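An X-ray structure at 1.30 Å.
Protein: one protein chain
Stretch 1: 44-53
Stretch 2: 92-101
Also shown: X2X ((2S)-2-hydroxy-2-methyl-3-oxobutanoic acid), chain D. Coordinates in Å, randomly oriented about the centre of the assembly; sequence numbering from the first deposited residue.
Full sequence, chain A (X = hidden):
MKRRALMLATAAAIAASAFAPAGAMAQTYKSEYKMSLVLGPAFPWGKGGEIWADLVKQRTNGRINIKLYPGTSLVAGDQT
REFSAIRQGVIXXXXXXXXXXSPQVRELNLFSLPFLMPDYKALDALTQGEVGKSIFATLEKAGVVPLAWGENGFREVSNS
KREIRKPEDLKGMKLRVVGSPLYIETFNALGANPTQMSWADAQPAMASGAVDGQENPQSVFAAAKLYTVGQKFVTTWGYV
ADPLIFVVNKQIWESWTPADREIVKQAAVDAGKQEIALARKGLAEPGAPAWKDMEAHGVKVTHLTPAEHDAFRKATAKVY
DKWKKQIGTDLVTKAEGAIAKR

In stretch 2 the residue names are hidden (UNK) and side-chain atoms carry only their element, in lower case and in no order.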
# COMPACT_ATOMS: atom_id res chain seq x y z
N PRO A 44 7.30 5.68 6.55
CA PRO A 44 6.08 6.35 7.02
C PRO A 44 5.03 5.38 7.57
O PRO A 44 4.46 5.64 8.61
CB PRO A 44 5.59 7.07 5.76
CG PRO A 44 6.87 7.39 5.03
CD PRO A 44 7.72 6.18 5.23
N TRP A 45 4.86 4.25 6.90
CA TRP A 45 3.89 3.23 7.33
C TRP A 45 4.14 2.84 8.80
O TRP A 45 3.23 2.90 9.64
CB TRP A 45 4.03 2.04 6.40
CG TRP A 45 3.27 0.79 6.65
CD1 TRP A 45 2.63 0.38 7.79
CD2 TRP A 45 3.06 -0.22 5.68
NE1 TRP A 45 2.06 -0.86 7.57
CE2 TRP A 45 2.31 -1.24 6.28
CE3 TRP A 45 3.45 -0.36 4.34
CZ2 TRP A 45 1.94 -2.39 5.60
CZ3 TRP A 45 3.09 -1.47 3.67
CH2 TRP A 45 2.35 -2.50 4.30
N GLY A 46 5.37 2.48 9.12
CA GLY A 46 5.68 2.07 10.48
C GLY A 46 5.62 3.21 11.48
O GLY A 46 5.23 3.02 12.64
N LYS A 47 5.99 4.41 11.06
CA LYS A 47 5.85 5.57 11.92
C LYS A 47 4.39 5.80 12.31
O LYS A 47 4.09 6.18 13.44
CB LYS A 47 6.46 6.80 11.26
CG LYS A 47 7.94 6.70 11.12
CD LYS A 47 8.51 7.95 10.49
CE LYS A 47 9.99 7.82 10.16
NZ LYS A 47 10.79 7.60 11.39
N GLY A 48 3.47 5.54 11.38
CA GLY A 48 2.06 5.67 11.67
C GLY A 48 1.63 4.68 12.73
O GLY A 48 0.81 4.98 13.62
N GLY A 49 2.15 3.46 12.62
CA GLY A 49 1.84 2.45 13.62
C GLY A 49 2.35 2.83 15.00
O GLY A 49 1.65 2.65 16.02
N GLU A 50 3.57 3.36 15.05
CA GLU A 50 4.20 3.80 16.29
C GLU A 50 3.39 4.93 16.92
O GLU A 50 3.15 4.93 18.12
CB GLU A 50 5.60 4.28 15.96
CG GLU A 50 6.54 4.61 17.10
CD GLU A 50 7.94 4.87 16.55
OE1 GLU A 50 8.19 5.98 16.02
OE2 GLU A 50 8.80 3.96 16.60
N ILE A 51 2.97 5.89 16.11
CA ILE A 51 2.18 7.02 16.62
C ILE A 51 0.87 6.51 17.19
O ILE A 51 0.44 6.94 18.27
CB ILE A 51 1.91 8.06 15.51
CG1 ILE A 51 3.23 8.73 15.09
CG2 ILE A 51 0.88 9.11 15.95
CD1 ILE A 51 3.16 9.52 13.78
N TRP A 52 0.23 5.57 16.50
CA TRP A 52 -1.02 5.02 16.98
C TRP A 52 -0.81 4.38 18.34
O TRP A 52 -1.56 4.63 19.29
CB TRP A 52 -1.53 3.98 15.98
CG TRP A 52 -2.90 3.45 16.27
CD1 TRP A 52 -3.87 4.00 17.07
CD2 TRP A 52 -3.45 2.24 15.76
NE1 TRP A 52 -4.99 3.20 17.07
CE2 TRP A 52 -4.76 2.11 16.27
CE3 TRP A 52 -2.97 1.24 14.90
CZ2 TRP A 52 -5.58 1.04 15.95
CZ3 TRP A 52 -3.79 0.18 14.59
CH2 TRP A 52 -5.09 0.09 15.10
N ALA A 53 0.21 3.53 18.44
CA ALA A 53 0.48 2.83 19.69
C ALA A 53 0.76 3.80 20.82
O ALA A 53 0.23 3.64 21.93
CB ALA A 53 1.65 1.88 19.49
N UNK A 92 -3.51 -8.94 16.91
CA UNK A 92 -4.57 -8.20 17.61
C UNK A 92 -5.01 -6.98 16.82
O UNK A 92 -6.20 -6.63 16.81
o UNK A 92 -2.79 -8.71 20.70
c UNK A 92 -3.74 -8.89 19.93
o UNK A 92 -4.41 -9.94 19.90
c UNK A 92 -4.08 -7.73 18.98
N UNK A 93 -4.05 -6.32 16.18
CA UNK A 93 -4.32 -5.10 15.43
C UNK A 93 -3.24 -4.92 14.38
O UNK A 93 -2.20 -5.58 14.44
c UNK A 93 -4.44 -1.07 18.32
c UNK A 93 -4.42 -3.87 16.34
c UNK A 93 -3.19 -3.50 17.16
se UNK A 93 -3.68 -2.72 18.96
N UNK A 94 -3.45 -4.05 13.41
CA UNK A 94 -2.47 -3.88 12.35
C UNK A 94 -2.66 -2.58 11.62
O UNK A 94 -3.75 -2.00 11.65
c UNK A 94 -2.57 -5.03 11.37
N UNK A 95 -1.60 -2.11 10.99
CA UNK A 95 -1.70 -1.14 9.91
C UNK A 95 -1.28 -1.91 8.67
O UNK A 95 -0.14 -2.35 8.60
c UNK A 95 -1.05 1.08 8.99
c UNK A 95 -1.13 0.77 11.47
c UNK A 95 -0.83 0.11 10.13
N UNK A 96 -2.20 -2.15 7.76
CA UNK A 96 -1.93 -2.97 6.59
C UNK A 96 -2.10 -2.24 5.28
O UNK A 96 -2.84 -1.27 5.18
N UNK A 97 -1.41 -2.74 4.27
CA UNK A 97 -1.63 -2.30 2.91
C UNK A 97 -2.78 -3.07 2.28
O UNK A 97 -2.90 -4.29 2.43
o UNK A 97 -0.73 -2.36 0.67
c UNK A 97 -0.39 -2.53 2.05
N UNK A 98 -3.60 -2.36 1.53
CA UNK A 98 -4.69 -2.99 0.79
C UNK A 98 -4.20 -4.10 -0.15
O UNK A 98 -4.95 -5.04 -0.42
c UNK A 98 -5.52 -1.95 0.03
c UNK A 98 -6.19 -0.97 1.00
o UNK A 98 -4.67 -1.22 -0.87
N UNK A 99 -2.97 -3.99 -0.65
CA UNK A 99 -2.45 -5.01 -1.53
C UNK A 99 -2.36 -6.36 -0.81
O UNK A 99 -2.72 -7.40 -1.34
c UNK A 99 -1.23 -3.43 -3.05
c UNK A 99 0.10 -2.85 -3.49
c UNK A 99 -0.42 -5.80 -2.79
c UNK A 99 -1.07 -4.60 -2.08
N UNK A 100 -1.88 -6.33 0.42
CA UNK A 100 -1.57 -7.56 1.13
C UNK A 100 -2.81 -8.32 1.56
O UNK A 100 -2.76 -9.54 1.72
o UNK A 100 1.17 -7.07 0.86
c UNK A 100 0.67 -6.77 1.95
n UNK A 100 1.24 -5.93 2.78
c UNK A 100 -0.70 -7.26 2.34
N UNK A 101 -3.91 -7.60 1.71
CA UNK A 101 -5.17 -8.21 2.15
C UNK A 101 -6.11 -8.52 0.98
O UNK A 101 -7.17 -9.12 1.15
c UNK A 101 -6.57 -5.02 5.37
c UNK A 101 -6.62 -4.15 6.43
c UNK A 101 -4.00 -7.56 4.89
c UNK A 101 -5.16 -6.97 4.39
c UNK A 101 -5.51 -5.94 5.31
c UNK A 101 -5.90 -7.29 3.13
c UNK A 101 -5.66 -4.18 7.45
c UNK A 101 -4.63 -5.07 7.42
n UNK A 101 -3.65 -6.94 6.07
c UNK A 101 -4.56 -5.96 6.36
OAD X2X D . 5.77 -5.50 -0.20
CAH X2X D . 5.75 -4.27 -0.53
OAE X2X D . 6.20 -3.88 -1.65
CAI X2X D . 5.16 -3.25 0.39
CAB X2X D . 6.07 -3.12 1.59
OAF X2X D . 4.89 -2.05 -0.28
CAG X2X D . 3.83 -3.81 0.79
OAC X2X D . 3.70 -4.39 1.87
CAA X2X D . 2.67 -3.69 -0.13

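Position 92 precedes the strand and carries two side-chain carbons, the second ending in two oxygens. That forked carboxylate is Asp92; it lies out of reach of the helix, and both oxygens are hydrogen-bonded elsewhere in the structure.

Position 93 opens the strand with an unbranched chain of two carbons, a selenium and a last carbon, its CA-to-CB bond pointing toward the helix. The selenium identifies selenomethionine, Met93. Its CE lies over one face of the Trp52 ring, 3.6 Å from the centroid of the six-membered ring and 3.4 Å from Trp52 CZ2, a CH-pi contact. SE stands farther back, 5.3 Å from the same centroid.

At position 94 a single carbon points away from the helix: Ala94. Here the backbone makes the contact, for Ala94 O sits at the edge of the Trp52 ring, 3.7 Å from CZ3.

Position 95 has one carbon bearing two more, a fork without polar atoms, directed toward the helix; this is Val95. Its CG2 lies 4.0 Å from Gly49 CA and 3.9 Å from Trp52 CE3, while its CG1 reaches within 3.9 Å of Trp45 CD1. The branches thus meet different indoles, and Gly49 presents bare backbone here: the CA atoms of Gly49 and Val95 are 6.3 Å apart.

Position 96 shows no side-chain atoms, so it is Gly96. Its CA rests 4.0 Å from Trp45 CZ2. A CB here would point away from the helix and fall 2.1 Å from a side-chain carbon of position 101, so local packing leaves no room for one.

Position 97 ends the strand with one carbon and one oxygen, which is Ser97. CB approaches Trp45 CH2 at 3.5 Å, and OG accepts from the backbone N of position 99 at 3.1 Å, capping the weakly bonded turn that follows.

Position 98 bears a carbon carrying one oxygen and one carbon, the pattern of Thr98, and makes no contact with the helix. Position 99 has four carbons, forked at the first with one arm two carbons long: Ile99, likewise out of reach.

Position 100 holds two carbons, the second with one oxygen and one nitrogen, an amide: Asn100. Its ND2 lies 3.9 Å from Trp45 CH2, at the ring edge, and donates a hydrogen bond to X2X OAC at 3.0 Å.

Position 101 carries fused five- and six-membered rings holding eight carbons and one nitrogen. This is Trp101, which packs against Gly96 rather than the helix; its CZ2 is the carbon that a CB on Gly96 would strike.

The contact works by setting two tryptophans seven residues apart on a helix that runs nearly antiparallel to the strand, at 157°. Val95 fits between them over glycine, and Met93 covers a Trp52 face. One hydrogen bond links the stretches: Trp45 NE1 donates to Val95 O at 2.8 Å, pairing an indole with a backbone carbonyl. The same indole extends to the ligand, its CH2 lying 3.4 Å from X2X OAC.

Stretch 2 92-101: DMAVGSTINW
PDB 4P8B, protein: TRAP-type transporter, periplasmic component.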